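Local coordinates for protein aspartate carbamoyltransferase (Leishmania major, PDB 7K46) that probably catalyses carbamoyl transfer from carbamoyl phosphate to aspartate, giving carbamoyl aspartate, an early step of pyrimidine biosynthesis, at residues Asp98-Leu103 against Met124-His129; Ser178-Leu183 against Arg190-Ile195; Lys37-Ile40 against Thr45-Thr48; Ala277-Lys282 against Asp302-Tyr307. All coordinates share one frame; numbering follows the deposited sequence.

Interaction 1. Residues Asp98-Leu103 against Met124-His129; sequences DTIRTL and MSVATH
Val126 lies over one face of the Arg101 guanidinium group. Its CB sits 3.8 Å above the guanidinium plane and is offset toward the rim. CG1 of Val126 is 3.7 Å from NH2 of Arg101. The two side chains cross at about a right angle. A bend in the arginine chain at chi2 (-120°) carries the guanidinium to Val126. The other valine methyl, CG2, turns to Ile100 and comes within 3.9 Å of its CG2. The same methyl of Ile100 also meets Ala127 CB at 3.8 Å. With chi1 at -65°, CG1 of Ile100 lies beside the backbone N and CG2 anti to it, which lets CG2 reach Ala127. Val126 thus has an apolar partner for one branch and a cationic, flat partner for the other. Helix 117-126 belongs to the beta-alpha-beta crossover between parallel strands 109-113 and 131-133, and the contact places the chain round Val126 and Ala127 beside helix 96-104. Ile100 also packs on Leu57 and Leu110 of the sheet. Within helix 96-104, Asp98 O takes bonds from Thr102 N and Thr102 OG1, which arrive from opposite faces of its plane. Thr102 OG1 also bonds Arg64 of the second subunit, and Asp98 forms a salt bridge with Arg291 of that subunit.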
# COMPACT_ATOMS: atom_id res chain seq x y z
N ASP A 98 14.13 9.43 -14.77
CA ASP A 98 12.75 9.58 -15.22
C ASP A 98 11.77 9.11 -14.16
O ASP A 98 10.67 9.67 -14.02
CB ASP A 98 12.51 8.81 -16.52
CG ASP A 98 13.05 9.56 -17.73
OD1 ASP A 98 13.55 10.69 -17.57
OD2 ASP A 98 12.97 9.00 -18.85
N THR A 99 12.13 8.08 -13.39
CA THR A 99 11.26 7.62 -12.32
C THR A 99 11.12 8.69 -11.24
O THR A 99 10.01 8.94 -10.75
CB THR A 99 11.78 6.32 -11.73
OG1 THR A 99 11.79 5.31 -12.76
CG2 THR A 99 10.88 5.86 -10.58
N ILE A 100 12.24 9.32 -10.86
CA ILE A 100 12.20 10.41 -9.88
C ILE A 100 11.29 11.54 -10.37
O ILE A 100 10.46 12.06 -9.61
CB ILE A 100 13.63 10.91 -9.59
CG1 ILE A 100 14.45 9.81 -8.91
CG2 ILE A 100 13.60 12.21 -8.75
CD1 ILE A 100 13.91 9.37 -7.54
N ARG A 101 11.44 11.94 -11.63
CA ARG A 101 10.57 12.98 -12.19
C ARG A 101 9.11 12.57 -12.08
O ARG A 101 8.23 13.41 -11.84
CB ARG A 101 10.92 13.26 -13.65
CG ARG A 101 12.39 13.54 -13.93
CD ARG A 101 12.55 14.90 -14.52
NE ARG A 101 13.86 15.12 -15.13
CZ ARG A 101 14.34 16.33 -15.36
NH1 ARG A 101 13.69 17.41 -14.99
NH2 ARG A 101 15.52 16.45 -15.98
N THR A 102 8.82 11.29 -12.31
CA THR A 102 7.45 10.81 -12.18
C THR A 102 6.94 11.00 -10.75
O THR A 102 5.83 11.49 -10.54
CB THR A 102 7.39 9.34 -12.62
OG1 THR A 102 7.81 9.24 -13.99
CG2 THR A 102 5.96 8.78 -12.51
N LEU A 103 7.76 10.65 -9.75
CA LEU A 103 7.37 10.86 -8.35
C LEU A 103 7.16 12.35 -8.05
O LEU A 103 6.22 12.71 -7.32
CB LEU A 103 8.42 10.27 -7.41
CG LEU A 103 8.28 8.81 -6.99
CD1 LEU A 103 8.28 7.88 -8.20
CD2 LEU A 103 9.39 8.43 -6.01
N MET A 124 19.04 13.07 -6.85
CA MET A 124 19.12 14.47 -6.48
C MET A 124 19.48 15.37 -7.65
O MET A 124 19.20 16.57 -7.60
CB MET A 124 20.12 14.64 -5.33
CG MET A 124 19.58 14.03 -4.02
SD MET A 124 20.55 14.46 -2.57
CE MET A 124 22.20 14.01 -3.12
N SER A 125 20.07 14.82 -8.72
CA SER A 125 20.41 15.64 -9.88
C SER A 125 19.18 16.16 -10.61
O SER A 125 19.29 17.14 -11.36
CB SER A 125 21.30 14.85 -10.85
OG SER A 125 20.54 14.02 -11.73
N VAL A 126 18.01 15.53 -10.43
CA VAL A 126 16.79 15.97 -11.10
C VAL A 126 15.64 16.24 -10.15
O VAL A 126 14.65 16.88 -10.56
CB VAL A 126 16.35 14.93 -12.17
CG1 VAL A 126 17.43 14.75 -13.24
CG2 VAL A 126 15.95 13.60 -11.51
N ALA A 127 15.67 15.77 -8.90
CA ALA A 127 14.51 15.91 -8.02
C ALA A 127 14.20 17.37 -7.73
O ALA A 127 15.10 18.20 -7.61
CB ALA A 127 14.75 15.16 -6.71
N THR A 128 12.91 17.69 -7.65
CA THR A 128 12.48 19.02 -7.26
C THR A 128 11.88 19.05 -5.86
O THR A 128 11.55 20.13 -5.37
CB THR A 128 11.45 19.59 -8.25
OG1 THR A 128 10.29 18.76 -8.26
CG2 THR A 128 12.05 19.64 -9.67
N HIS A 129 11.73 17.91 -5.21
CA HIS A 129 11.28 17.84 -3.83
C HIS A 129 12.35 17.15 -3.00
O HIS A 129 13.23 16.47 -3.55
CB HIS A 129 9.94 17.09 -3.71
CG HIS A 129 8.81 17.76 -4.42
ND1 HIS A 129 8.42 17.43 -5.70
CD2 HIS A 129 8.02 18.80 -4.05
CE1 HIS A 129 7.42 18.21 -6.07
NE2 HIS A 129 7.16 19.05 -5.09

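Interaction 2. Residues Ser178-Leu183 against Arg190-Ile195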
# COMPACT_ATOMS: atom_id res chain seq x y z
N SER A 178 30.02 5.16 9.44
CA SER A 178 29.36 6.46 9.48
C SER A 178 28.93 6.82 10.90
O SER A 178 29.06 7.98 11.32
CB SER A 178 28.15 6.46 8.54
OG SER A 178 27.50 7.71 8.53
N LEU A 179 28.42 5.84 11.65
CA LEU A 179 28.02 6.11 13.03
C LEU A 179 29.21 6.55 13.87
O LEU A 179 29.11 7.52 14.63
CB LEU A 179 27.35 4.87 13.64
CG LEU A 179 26.88 5.04 15.10
CD1 LEU A 179 25.78 6.10 15.21
CD2 LEU A 179 26.45 3.73 15.71
N LEU A 180 30.34 5.87 13.73
CA LEU A 180 31.54 6.27 14.47
C LEU A 180 31.97 7.69 14.09
O LEU A 180 32.27 8.51 14.96
CB LEU A 180 32.66 5.27 14.21
CG LEU A 180 34.01 5.67 14.81
CD1 LEU A 180 33.89 5.82 16.32
CD2 LEU A 180 35.10 4.65 14.44
N LYS A 181 32.01 7.99 12.79
CA LYS A 181 32.40 9.34 12.36
C LYS A 181 31.48 10.39 12.97
O LYS A 181 31.94 11.42 13.47
CB LYS A 181 32.38 9.45 10.84
CG LYS A 181 33.43 8.63 10.11
CD LYS A 181 33.17 8.77 8.61
CE LYS A 181 34.05 7.86 7.80
NZ LYS A 181 33.79 8.09 6.35
N LEU A 182 30.17 10.13 12.95
CA LEU A 182 29.21 11.09 13.47
C LEU A 182 29.38 11.28 14.97
O LEU A 182 29.34 12.42 15.47
CB LEU A 182 27.79 10.62 13.15
CG LEU A 182 26.69 11.62 13.43
CD1 LEU A 182 26.81 12.77 12.46
CD2 LEU A 182 25.33 10.96 13.33
N LEU A 183 29.56 10.19 15.71
CA LEU A 183 29.70 10.29 17.16
C LEU A 183 30.97 11.05 17.54
O LEU A 183 30.94 11.95 18.39
CB LEU A 183 29.70 8.89 17.79
CG LEU A 183 28.38 8.10 17.80
CD1 LEU A 183 28.55 6.68 18.33
CD2 LEU A 183 27.34 8.85 18.62
N ARG A 190 33.84 9.41 25.90
CA ARG A 190 34.98 8.98 26.70
C ARG A 190 35.80 7.94 25.96
O ARG A 190 37.03 8.05 25.87
CB ARG A 190 34.51 8.43 28.05
CG ARG A 190 35.65 7.83 28.89
CD ARG A 190 35.26 7.64 30.35
NE ARG A 190 34.16 6.69 30.52
CZ ARG A 190 34.31 5.37 30.52
NH1 ARG A 190 35.49 4.81 30.31
NH2 ARG A 190 33.25 4.60 30.73
N LYS A 191 35.15 6.92 25.39
CA LYS A 191 35.90 5.81 24.85
C LYS A 191 35.05 5.05 23.85
O LYS A 191 33.85 4.90 24.05
CB LYS A 191 36.36 4.87 25.98
CG LYS A 191 37.30 3.75 25.55
CD LYS A 191 37.95 3.15 26.79
CE LYS A 191 39.12 2.26 26.43
NZ LYS A 191 39.69 1.59 27.65
N VAL A 192 35.69 4.57 22.77
CA VAL A 192 35.05 3.68 21.81
C VAL A 192 35.84 2.38 21.79
O VAL A 192 37.05 2.37 21.48
CB VAL A 192 34.99 4.27 20.39
CG1 VAL A 192 34.39 3.25 19.41
CG2 VAL A 192 34.18 5.58 20.36
N TYR A 193 35.17 1.27 22.11
CA TYR A 193 35.73 -0.06 21.92
C TYR A 193 35.31 -0.56 20.54
O TYR A 193 34.13 -0.50 20.20
CB TYR A 193 35.24 -1.03 23.00
CG TYR A 193 35.74 -0.72 24.39
CD1 TYR A 193 36.97 -1.21 24.83
CD2 TYR A 193 34.99 0.04 25.28
CE1 TYR A 193 37.45 -0.94 26.11
CE2 TYR A 193 35.45 0.31 26.57
CZ TYR A 193 36.69 -0.18 26.98
OH TYR A 193 37.16 0.08 28.25
N LEU A 194 36.28 -1.05 19.76
CA LEU A 194 36.03 -1.62 18.43
C LEU A 194 36.26 -3.12 18.53
O LEU A 194 37.41 -3.58 18.53
CB LEU A 194 36.95 -0.98 17.39
CG LEU A 194 36.84 0.55 17.25
CD1 LEU A 194 37.95 1.08 16.34
CD2 LEU A 194 35.46 0.92 16.72
N ILE A 195 35.17 -3.89 18.61
CA ILE A 195 35.22 -5.33 18.88
C ILE A 195 34.89 -6.06 17.59
O ILE A 195 33.74 -6.02 17.12
CB ILE A 195 34.24 -5.74 19.99
CG1 ILE A 195 34.38 -4.83 21.23
CG2 ILE A 195 34.42 -7.22 20.33
CD1 ILE A 195 35.74 -4.91 21.91
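Leu180 meets Val192, whose neighbour Tyr193 carries the flat group of this strand. Over one face of the Tyr193 ring lies Lys191 CG, 4.0 Å above the plane and offset toward the rim. At the ring's hydroxyl end, Lys191 NZ donates to Tyr193 OH at 3.0 Å, and Asp234 is a further partner of that hydroxyl. Toward the helix the chemistry is all apolar. Leu180 CD1 touches both methyls of Val192, with CG1 and CG2 each 4.1 Å away. The two side chains meet at a slant. Leu180 CD2 reaches along the strand to Leu194 CD2 at 4.4 Å, so the isopropyl fork spans two residues. A chi1 of 173° extends the leucine away from its backbone N and carries this fork to the strand. Helix 174-186 and strand 191-195 belong to the beta-alpha-beta unit that starts with strand 163-167, part of the Rossmann-like second domain. Leu166 of strand 163-167 also packs against Leu180, while Ile221 of the next strand touches Val192 and Leu194. The three residues that touch are buried and meet only through carbon. Their contact therefore rests on dispersion and the exclusion of water, with little demand on direction.

Interaction 3. Residues Lys37-Ile40 against Thr45-Thr48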
# COMPACT_ATOMS: atom_id res chain seq x y z
N LYS A 37 7.10 12.41 20.93
CA LYS A 37 6.84 11.16 21.65
C LYS A 37 5.87 11.39 22.80
O LYS A 37 4.89 10.66 22.95
CB LYS A 37 8.16 10.55 22.15
CG LYS A 37 8.01 9.23 22.93
CD LYS A 37 9.40 8.72 23.33
CE LYS A 37 9.37 7.35 24.00
NZ LYS A 37 8.59 7.34 25.26
N THR A 38 6.12 12.41 23.62
CA THR A 38 5.21 12.69 24.73
C THR A 38 3.79 12.96 24.22
O THR A 38 2.81 12.40 24.74
CB THR A 38 5.71 13.87 25.54
OG1 THR A 38 7.03 13.58 26.03
CG2 THR A 38 4.78 14.16 26.70
N HIS A 39 3.68 13.81 23.20
CA HIS A 39 2.40 14.18 22.60
C HIS A 39 1.66 12.94 22.09
O HIS A 39 0.51 12.69 22.47
CB HIS A 39 2.69 15.16 21.45
CG HIS A 39 1.47 15.72 20.78
ND1 HIS A 39 0.84 16.86 21.21
CD2 HIS A 39 0.83 15.34 19.65
CE1 HIS A 39 -0.17 17.14 20.41
NE2 HIS A 39 -0.20 16.24 19.44
N ILE A 40 2.32 12.15 21.24
CA ILE A 40 1.67 11.00 20.61
C ILE A 40 1.29 9.96 21.65
O ILE A 40 0.20 9.38 21.61
CB ILE A 40 2.60 10.41 19.52
CG1 ILE A 40 2.81 11.43 18.39
CG2 ILE A 40 2.03 9.09 18.99
CD1 ILE A 40 1.60 11.64 17.48
N THR A 45 -3.00 13.89 18.55
CA THR A 45 -2.64 13.67 17.16
C THR A 45 -1.96 14.90 16.57
O THR A 45 -1.95 15.98 17.16
CB THR A 45 -3.87 13.29 16.34
OG1 THR A 45 -4.85 14.33 16.43
CG2 THR A 45 -4.47 11.99 16.87
N ILE A 46 -1.37 14.71 15.39
CA ILE A 46 -0.70 15.77 14.64
C ILE A 46 -1.22 15.75 13.22
O ILE A 46 -1.21 14.70 12.57
CB ILE A 46 0.83 15.61 14.66
CG1 ILE A 46 1.35 15.62 16.10
CG2 ILE A 46 1.50 16.72 13.84
CD1 ILE A 46 2.83 15.20 16.22
N ASP A 47 -1.67 16.90 12.73
CA ASP A 47 -2.30 16.98 11.42
C ASP A 47 -1.59 17.96 10.49
O ASP A 47 -2.13 18.30 9.43
CB ASP A 47 -3.78 17.37 11.57
CG ASP A 47 -4.65 16.84 10.45
OD1 ASP A 47 -4.53 15.63 10.14
OD2 ASP A 47 -5.45 17.63 9.88
N THR A 48 -0.39 18.41 10.87
CA THR A 48 0.31 19.47 10.16
C THR A 48 0.55 19.13 8.69
O THR A 48 0.53 20.03 7.84
CB THR A 48 1.64 19.75 10.86
OG1 THR A 48 1.38 20.03 12.25
CG2 THR A 48 2.33 20.96 10.24
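His39 and Thr45 join the C-terminal part of helix 23-41 to the loop that leads into strand 53-58, the first strand of the carbamoyl phosphate-binding domain. The His39 side chain leaves the helix toward the loop. Its CB carries CG opposite the backbone N, with chi1 at -176°, and this extends the ring to the loop. CD2 lies 3.6 Å from Ile46 CG1, which approaches the ring obliquely, and 4.0 Å from Ile46 CD1. At the far end, NE2 donates to Thr45 O at 2.9 Å. The bond is almost straight, at 172°, and the oxygen lies in the ring plane. The donor, however, sits above the carbonyl plane, 59° out of it. The bond and the isoleucine contact together would restrict rotation of the ring. Phe4 adds an edge-to-face ring contact with His39 and also touches Ile46. The hydroxyl of Thr45 turns to a different partner, Arg50 of the third subunit, so this loop also reaches a trimer interface. Next to the histidine in the chain, Ile40 crosses Ile46 at about a right angle, and their CD1 methyls are 4.0 Å apart.

Interaction 4. Residues Ala277-Lys282 against Asp302-Tyr307; sequences AHAKAK and DPRAAY
An Asx turn overlaps a type I beta turn at Asp302-Ala305, and from it Arg304 reaches the loop 277-282. Both segments are loops of the aspartate-binding domain: one precedes strand 284-286, the other leads into helix 309-326. In the Asx turn, Asp302 OD1 accepts from Arg304 N at 2.8 Å, through its anti lone pair. Arg304 NE meets the same oxygen at 2.9 Å from the syn side, tilted somewhat from the carboxylate plane. Asp302 OD2 takes Arg304 NH2, also at 2.9 Å. The arginine thus grips the carboxylate side-on with NE and NH2, one to each oxygen. Both acceptors lie close to the guanidinium plane. A bend at chi3 (-68°) in the arginine chain helps bring NH1 to the other loop. There NH1 donates to Lys280 O at 2.9 Å, with an N-H...O angle of 157°. This oxygen lies in the guanidinium plane, but the nitrogen stands 44° out of the carbonyl plane. Water 1 accepts from Arg304 NH1 and can donate to Ala279 O at 2.8 Å, linking NH1 to a second carbonyl. CD of Arg304 is 3.5 Å from Ala281 O. Ala279 CB flanks NH1 at 3.8 Å. Asp302 orients the guanidinium and probably balances its charge, while the loop offers NH1 one neutral carbonyl directly and a second through a water.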
# COMPACT_ATOMS: atom_id res chain seq x y z
N ALA A 277 26.17 -10.22 33.03
CA ALA A 277 26.44 -10.33 34.47
C ALA A 277 27.48 -9.31 34.92
O ALA A 277 27.47 -8.88 36.07
CB ALA A 277 26.90 -11.75 34.81
N HIS A 278 28.38 -8.91 34.02
CA HIS A 278 29.42 -7.94 34.33
C HIS A 278 29.07 -6.52 33.90
O HIS A 278 29.88 -5.61 34.11
CB HIS A 278 30.74 -8.36 33.69
CG HIS A 278 31.27 -9.68 34.20
ND1 HIS A 278 31.09 -10.86 33.51
CD2 HIS A 278 31.95 -9.99 35.32
CE1 HIS A 278 31.65 -11.84 34.19
NE2 HIS A 278 32.18 -11.35 35.29
N ALA A 279 27.89 -6.30 33.33
CA ALA A 279 27.51 -4.97 32.85
C ALA A 279 27.08 -4.06 33.99
O ALA A 279 26.61 -4.51 35.04
CB ALA A 279 26.39 -5.07 31.81
N LYS A 280 27.24 -2.75 33.77
CA LYS A 280 26.72 -1.73 34.67
C LYS A 280 25.21 -1.88 34.85
O LYS A 280 24.50 -2.45 34.01
CB LYS A 280 26.98 -0.33 34.10
CG LYS A 280 28.42 0.02 33.84
CD LYS A 280 28.53 1.44 33.30
CE LYS A 280 29.99 1.83 33.16
NZ LYS A 280 30.15 3.27 32.82
N ALA A 281 24.71 -1.32 35.95
CA ALA A 281 23.26 -1.19 36.11
C ALA A 281 22.69 -0.20 35.10
O ALA A 281 21.64 -0.45 34.49
CB ALA A 281 22.93 -0.77 37.54
N LYS A 282 23.38 0.92 34.87
CA LYS A 282 22.91 1.96 33.95
C LYS A 282 23.69 1.83 32.64
O LYS A 282 24.73 2.48 32.45
CB LYS A 282 23.08 3.34 34.59
CG LYS A 282 22.48 4.51 33.80
CD LYS A 282 22.84 5.84 34.46
CE LYS A 282 22.51 7.05 33.58
NZ LYS A 282 21.06 7.16 33.29
N ASP A 302 15.40 -7.97 29.84
CA ASP A 302 16.25 -7.17 30.71
C ASP A 302 15.98 -5.69 30.47
O ASP A 302 15.91 -5.26 29.31
CB ASP A 302 17.72 -7.50 30.44
CG ASP A 302 18.67 -6.91 31.47
OD1 ASP A 302 18.77 -5.67 31.54
OD2 ASP A 302 19.33 -7.68 32.21
N PRO A 303 15.84 -4.87 31.52
CA PRO A 303 15.56 -3.44 31.30
C PRO A 303 16.62 -2.73 30.47
O PRO A 303 16.33 -1.70 29.85
CB PRO A 303 15.49 -2.87 32.73
CG PRO A 303 15.19 -4.04 33.59
CD PRO A 303 15.88 -5.21 32.96
N ARG A 304 17.84 -3.26 30.42
CA ARG A 304 18.90 -2.63 29.64
C ARG A 304 18.84 -3.01 28.16
O ARG A 304 19.61 -2.47 27.36
CB ARG A 304 20.25 -3.01 30.23
CG ARG A 304 20.40 -2.55 31.67
CD ARG A 304 21.56 -3.27 32.39
NE ARG A 304 21.32 -4.69 32.62
CZ ARG A 304 22.11 -5.48 33.33
NH1 ARG A 304 23.19 -5.00 33.93
NH2 ARG A 304 21.82 -6.77 33.45
N ALA A 305 17.95 -3.93 27.78
CA ALA A 305 17.81 -4.32 26.38
C ALA A 305 16.99 -3.25 25.67
O ALA A 305 15.77 -3.20 25.80
CB ALA A 305 17.16 -5.70 26.27
N ALA A 306 17.68 -2.37 24.93
CA ALA A 306 17.05 -1.20 24.34
C ALA A 306 16.75 -1.35 22.85
O ALA A 306 16.21 -0.41 22.24
CB ALA A 306 17.94 0.03 24.57
N TYR A 307 17.08 -2.49 22.23
CA TYR A 307 17.00 -2.58 20.78
C TYR A 307 15.58 -2.65 20.24
O TYR A 307 15.38 -2.46 19.03
CB TYR A 307 17.81 -3.79 20.27
CG TYR A 307 17.79 -5.01 21.18
CD1 TYR A 307 18.70 -5.12 22.23
CD2 TYR A 307 16.87 -6.04 20.99
CE1 TYR A 307 18.70 -6.23 23.08
CE2 TYR A 307 16.85 -7.16 21.83
CZ TYR A 307 17.77 -7.24 22.88
OH TYR A 307 17.78 -8.33 23.72
O HOH W 1 24.83 -6.64 35.65

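How the interactions relate
Interactions 1 and 3 lie in the carbamoyl phosphate-binding domain, with centres about 30 Å apart; interactions 2 and 4 lie in the aspartate-binding domain, with centres about 19 Å apart. Only interactions 2 and 4 touch. Arg190 NH2 of the former is 4.0 Å from Lys280 NZ of the latter. Asp236 pairs with both, by a salt bridge with Lys280 and a long, weak ion pair with Arg190, which probably eases the closeness of the like charges. Interactions 1 and 4 are farthest apart, about 45 Å between centres. Interaction 1 borders the second subunit and interaction 3 the third, whereas interactions 2 and 4 touch neither. In this family, active sites form between neighbouring subunits of the trimer.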